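Local coordinates for metallo-beta-lactamase (Pseudomonas stutzeri, PDB 4ZEJ), which probably hydrolyses the ring of beta-lactam antibiotics to give substituted beta-amino acids, using a pair of zinc ions, and so contributes to antibiotic resistance, at residues A182-L186 with L208-K212; L35-K40 with W146-S150. All coordinates share one frame; numbering follows the deposited sequence.

Contact 1: A182-L186 with L208-K212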
loop_
_atom_site.group_PDB
_atom_site.type_symbol
_atom_site.label_atom_id
_atom_site.label_comp_id
_atom_site.label_asym_id
_atom_site.label_seq_id
_atom_site.Cartn_x
_atom_site.Cartn_y
_atom_site.Cartn_z
ATOM N N ALA A 182 -7.734 -7.744 -11.552
ATOM C CA ALA A 182 -6.694 -8.664 -11.125
ATOM C C ALA A 182 -5.998 -9.305 -12.329
ATOM O O ALA A 182 -4.778 -9.423 -12.352
ATOM C CB ALA A 182 -7.271 -9.735 -10.203
ATOM N N GLN A 183 -6.777 -9.701 -13.330
ATOM C CA GLN A 183 -6.196 -10.196 -14.589
ATOM C C GLN A 183 -5.325 -9.142 -15.288
ATOM O O GLN A 183 -4.280 -9.473 -15.850
ATOM C CB GLN A 183 -7.291 -10.696 -15.537
ATOM C CG GLN A 183 -6.764 -11.367 -16.801
ATOM C CD GLN A 183 -5.825 -12.519 -16.489
ATOM O OE1 GLN A 183 -6.187 -13.435 -15.760
ATOM N NE2 GLN A 183 -4.605 -12.466 -17.014
ATOM N N ASN A 184 -5.751 -7.881 -15.258
ATOM C CA ASN A 184 -4.918 -6.797 -15.802
ATOM C C ASN A 184 -3.547 -6.760 -15.143
ATOM O O ASN A 184 -2.523 -6.648 -15.837
ATOM C CB ASN A 184 -5.587 -5.424 -15.644
ATOM C CG ASN A 184 -6.869 -5.282 -16.452
ATOM O OD1 ASN A 184 -7.065 -5.943 -17.475
ATOM N ND2 ASN A 184 -7.751 -4.378 -16.004
ATOM N N ALA A 185 -3.530 -6.867 -13.808
ATOM C CA ALA A 185 -2.293 -6.875 -13.046
ATOM C C ALA A 185 -1.472 -8.126 -13.326
ATOM O O ALA A 185 -0.253 -8.030 -13.465
ATOM C CB ALA A 185 -2.566 -6.747 -11.550
ATOM N N LEU A 186 -2.138 -9.281 -13.431
ATOM C CA LEU A 186 -1.459 -10.547 -13.782
ATOM C C LEU A 186 -0.766 -10.448 -15.142
ATOM O O LEU A 186 0.386 -10.832 -15.274
ATOM C CB LEU A 186 -2.427 -11.731 -13.773
ATOM C CG LEU A 186 -2.806 -12.272 -12.388
ATOM C CD1 LEU A 186 -4.142 -13.012 -12.443
ATOM C CD2 LEU A 186 -1.701 -13.184 -11.866
ATOM N N LEU A 208 -2.155 -12.953 -6.460
ATOM C CA LEU A 208 -3.047 -12.342 -7.470
ATOM C C LEU A 208 -4.033 -13.354 -8.060
ATOM O O LEU A 208 -5.201 -13.025 -8.281
ATOM C CB LEU A 208 -2.254 -11.650 -8.592
ATOM C CG LEU A 208 -1.915 -10.177 -8.395
ATOM C CD1 LEU A 208 -0.912 -9.747 -9.458
ATOM C CD2 LEU A 208 -3.186 -9.343 -8.514
ATOM N N LYS A 209 -3.579 -14.589 -8.286
ATOM C CA LYS A 209 -4.475 -15.652 -8.796
ATOM C C LYS A 209 -5.566 -16.008 -7.773
ATOM O O LYS A 209 -6.718 -16.224 -8.136
ATOM C CB LYS A 209 -3.687 -16.903 -9.184
ATOM C CG LYS A 209 -2.542 -16.547 -10.138
ATOM C CD LYS A 209 -2.024 -17.691 -10.918
ATOM C CE LYS A 209 -2.892 -17.969 -12.127
ATOM N NZ LYS A 209 -2.355 -19.169 -12.782
ATOM N N HIS A 210 -5.191 -16.077 -6.501
ATOM C CA HIS A 210 -6.152 -16.321 -5.421
ATOM C C HIS A 210 -7.150 -15.167 -5.303
ATOM O O HIS A 210 -8.358 -15.390 -5.169
ATOM C CB HIS A 210 -5.420 -16.537 -4.092
ATOM C CG HIS A 210 -6.326 -16.749 -2.923
ATOM N ND1 HIS A 210 -7.308 -17.718 -2.902
ATOM C CD2 HIS A 210 -6.365 -16.147 -1.703
ATOM C CE1 HIS A 210 -7.933 -17.683 -1.736
ATOM N NE2 HIS A 210 -7.377 -16.738 -0.991
ATOM N N THR A 211 -6.644 -13.938 -5.334
ATOM C CA THR A 211 -7.505 -12.748 -5.257
ATOM C C THR A 211 -8.521 -12.756 -6.417
ATOM O O THR A 211 -9.713 -12.529 -6.205
ATOM C CB THR A 211 -6.672 -11.455 -5.282
ATOM O OG1 THR A 211 -5.788 -11.447 -4.146
ATOM C CG2 THR A 211 -7.548 -10.208 -5.246
ATOM N N LYS A 212 -8.039 -13.006 -7.627
ATOM C CA LYS A 212 -8.907 -13.143 -8.795
ATOM C C LYS A 212 -10.029 -14.167 -8.558
ATOM O O LYS A 212 -11.206 -13.870 -8.788
ATOM C CB LYS A 212 -8.096 -13.512 -10.041
ATOM C CG LYS A 212 -8.957 -13.615 -11.283
ATOM C CD LYS A 212 -8.127 -13.721 -12.552
ATOM C CE LYS A 212 -9.010 -13.717 -13.774
ATOM N NZ LYS A 212 -9.628 -15.046 -14.000
#
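Leu186 and Leu208 pass each other head to tail between two nearly antiparallel helices, 175-188 and the C-terminal 206-218, on the helical layer outside the five-stranded sheet of the metallo-beta-lactamase sandwich. The axes of the two short segments approach to 9.5 Å at 161°, and the interface between them is made of leucine and alanine side chains and lysine methylenes, with no hydrogen bond across. Together the two segments bury 351 Å² of surface, summed over both sides. Leu186 does most of the bridging with its two methyls. CD2 lies against Leu208 CB at 3.7 Å and also meets Lys209 CG at 3.9 Å, where the two side chains run nearly perpendicular. CD1 instead abuts Lys212 CD at 4.0 Å. Leu208 turns its branched end to the other helix, and the methyl of Ala185 faces its fork, CB being 4.0 Å from both Leu208 CD1 and CD2. Leu208 also touches Val159 of a neighbouring loop. Lys212 contributes as a hydrocarbon rod: CG stands anti to the backbone N (chi1 -178°), and the chain stays extended as far as CE before turning at chi4 (-79°). Its root packs on the small Ala182, with the two CB atoms 3.9 Å apart. The ammonium group is paired with Glu216, on the same helix, in a salt bridge. Gln183 adds a polar edge. Its amide NE2 is hydrogen-bonded to Ser187 OG, while its carbonyl end leans on the lysine stem, Gln183 OE1 lying 3.5 Å from Lys212 CE.

Contact 2: L35-K40 with W146-S150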
loop_
_atom_site.group_PDB
_atom_site.type_symbol
_atom_site.label_atom_id
_atom_site.label_comp_id
_atom_site.label_asym_id
_atom_site.label_seq_id
_atom_site.Cartn_x
_atom_site.Cartn_y
_atom_site.Cartn_z
ATOM N N LEU A 35 5.742 -0.592 2.954
ATOM C CA LEU A 35 7.165 -0.796 2.660
ATOM C C LEU A 35 7.986 0.441 2.917
ATOM O O LEU A 35 7.466 1.572 2.880
ATOM C CB LEU A 35 7.396 -1.184 1.197
ATOM C CG LEU A 35 6.766 -2.417 0.598
ATOM C CD1 LEU A 35 7.118 -2.521 -0.883
ATOM C CD2 LEU A 35 7.228 -3.639 1.381
ATOM N N VAL A 36 9.271 0.219 3.178
ATOM C CA VAL A 36 10.297 1.244 2.947
ATOM C C VAL A 36 11.181 0.717 1.826
ATOM O O VAL A 36 11.715 -0.400 1.929
ATOM C CB VAL A 36 11.161 1.527 4.193
ATOM C CG1 VAL A 36 12.175 2.633 3.901
ATOM C CG2 VAL A 36 10.305 1.913 5.393
ATOM N N VAL A 37 11.323 1.516 0.763
ATOM C CA VAL A 37 12.139 1.183 -0.400
ATOM C C VAL A 37 13.405 2.030 -0.308
ATOM O O VAL A 37 13.317 3.252 -0.165
ATOM C CB VAL A 37 11.383 1.472 -1.717
ATOM C CG1 VAL A 37 12.266 1.203 -2.936
ATOM C CG2 VAL A 37 10.100 0.636 -1.791
ATOM N N ILE A 38 14.565 1.373 -0.382
ATOM C CA ILE A 38 15.863 2.038 -0.323
ATOM C C ILE A 38 16.539 1.965 -1.698
ATOM O O ILE A 38 16.469 0.950 -2.392
ATOM C CB ILE A 38 16.793 1.383 0.730
ATOM C CG1 ILE A 38 16.111 1.274 2.105
ATOM C CG2 ILE A 38 18.104 2.143 0.857
ATOM C CD1 ILE A 38 15.723 2.579 2.750
ATOM N N ASP A 39 17.206 3.048 -2.084
ATOM C CA ASP A 39 18.020 3.063 -3.296
ATOM C C ASP A 39 19.052 4.173 -3.166
ATOM O O ASP A 39 18.683 5.329 -2.971
ATOM C CB ASP A 39 17.143 3.297 -4.532
ATOM C CG ASP A 39 17.853 2.974 -5.822
ATOM O OD1 ASP A 39 18.137 1.775 -6.056
ATOM O OD2 ASP A 39 18.121 3.902 -6.622
ATOM N N LYS A 40 20.335 3.817 -3.236
ATOM C CA LYS A 40 21.427 4.795 -3.265
ATOM C C LYS A 40 21.299 5.859 -2.159
ATOM O O LYS A 40 21.317 7.062 -2.436
ATOM C CB LYS A 40 21.472 5.476 -4.640
ATOM C CG LYS A 40 21.567 4.526 -5.823
ATOM C CD LYS A 40 21.679 5.300 -7.129
ATOM C CE LYS A 40 21.441 4.413 -8.344
ATOM N NZ LYS A 40 22.605 3.533 -8.640
ATOM N N TRP A 146 4.860 -1.146 -8.406
ATOM C CA TRP A 146 5.826 -2.068 -8.983
ATOM C C TRP A 146 7.209 -1.503 -8.762
ATOM O O TRP A 146 7.446 -0.288 -8.972
ATOM C CB TRP A 146 5.537 -2.263 -10.480
ATOM C CG TRP A 146 6.557 -3.052 -11.269
ATOM C CD1 TRP A 146 7.311 -2.585 -12.294
ATOM C CD2 TRP A 146 6.911 -4.438 -11.111
ATOM N NE1 TRP A 146 8.124 -3.583 -12.792
ATOM C CE2 TRP A 146 7.895 -4.731 -12.083
ATOM C CE3 TRP A 146 6.491 -5.456 -10.246
ATOM C CZ2 TRP A 146 8.469 -6.004 -12.213
ATOM C CZ3 TRP A 146 7.064 -6.723 -10.368
ATOM C CH2 TRP A 146 8.033 -6.989 -11.357
ATOM N N LEU A 147 8.107 -2.383 -8.326
ATOM C CA LEU A 147 9.491 -2.043 -8.053
ATOM C C LEU A 147 10.335 -2.830 -9.062
ATOM O O LEU A 147 10.738 -3.963 -8.787
ATOM C CB LEU A 147 9.838 -2.393 -6.605
ATOM C CG LEU A 147 8.891 -1.757 -5.570
ATOM C CD1 LEU A 147 9.265 -2.193 -4.167
ATOM C CD2 LEU A 147 8.880 -0.238 -5.653
ATOM N N PRO A 148 10.583 -2.237 -10.250
ATOM C CA PRO A 148 11.254 -2.993 -11.321
ATOM C C PRO A 148 12.633 -3.545 -10.964
ATOM O O PRO A 148 12.994 -4.614 -11.450
ATOM C CB PRO A 148 11.351 -1.984 -12.483
ATOM C CG PRO A 148 11.002 -0.659 -11.917
ATOM C CD PRO A 148 10.149 -0.904 -10.712
ATOM N N LYS A 149 13.375 -2.831 -10.117
ATOM C CA LYS A 149 14.707 -3.266 -9.688
ATOM C C LYS A 149 14.654 -4.498 -8.784
ATOM O O LYS A 149 15.556 -5.338 -8.833
ATOM C CB LYS A 149 15.446 -2.126 -8.973
ATOM C CG LYS A 149 15.698 -0.916 -9.859
ATOM C CD LYS A 149 16.405 0.213 -9.119
ATOM C CE LYS A 149 17.886 -0.032 -8.940
ATOM N NZ LYS A 149 18.613 1.258 -8.788
ATOM N N SER A 150 13.603 -4.596 -7.971
ATOM C CA SER A 150 13.435 -5.682 -7.005
ATOM C C SER A 150 12.505 -6.806 -7.474
ATOM O O SER A 150 12.470 -7.867 -6.848
ATOM C CB SER A 150 12.888 -5.112 -5.696
ATOM O OG SER A 150 13.735 -4.079 -5.230
#
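Lys149 and Asp39 form a salt bridge at one end of the contact, with Lys149 NZ donating to Asp39 OD1 at 2.8 Å. The ammonium comes to the syn side of that oxygen, 17° out of the carboxylate plane. It is nearer one oxygen than the other, Asp39 OD2 being 3.5 Å from Lys149 NZ, so the grip is by a single bond. The lysine chain bends at chi3 (77°) to bring its end across to the aspartate. A second lysine ends nearby, Lys40 NZ standing 4.6 Å from Lys149 NZ; the negative charge of Asp39 probably eases the repulsion between them. Inward from the charges the contact becomes purely apolar. Leu147 sends its CD1 methyl to two side chains of strand 30-39 at once, at 3.8 Å from Val37 CG2 and 3.9 Å from Leu35 CD1. Leu35 meets it tip to tip, whereas Val37 comes in at a slant and also approaches the other methyl, CD2. The CA atoms of Val37 and Leu147 remain 8.7 Å apart and no backbone bond spans the gap, as expected of two sheets packed face to face in the beta sandwich of this superfamily. Leu35, Val37 and Asp39 project from one face of their strand toward the second sheet. Around them, Ile15 of strand 15-24 touches both Val37 and Leu147, and Val46 of strand 42-46 flanks Leu35 and Val37. On the opposing sheet Ile129 of strand 129-132 packs on Leu147, and Leu128, in the loop before that strand, meets both Asp39 and Lys149.

Overall arrangement
Both segments of contact 2 precede those of contact 1 along the chain. Their centres lie 22 Å apart, and their nearest atoms approach to about 8 Å without touching. Contact 2 ties strand 30-39 of the seven-stranded sheet to strand 144-147 of the five-stranded one. The helices of contact 1, 175-188 and 206-218, follow strands 152-156 and 194-197 of that same five-stranded sheet, so both contacts belong to one sandwich. Neither reaches the zinc ions: side chain to side chain, Ala182 is about 11 Å from His138 and Leu208 about 12 Å from Cys157, while the side chain of Leu35 is about 13 Å from a zinc ion.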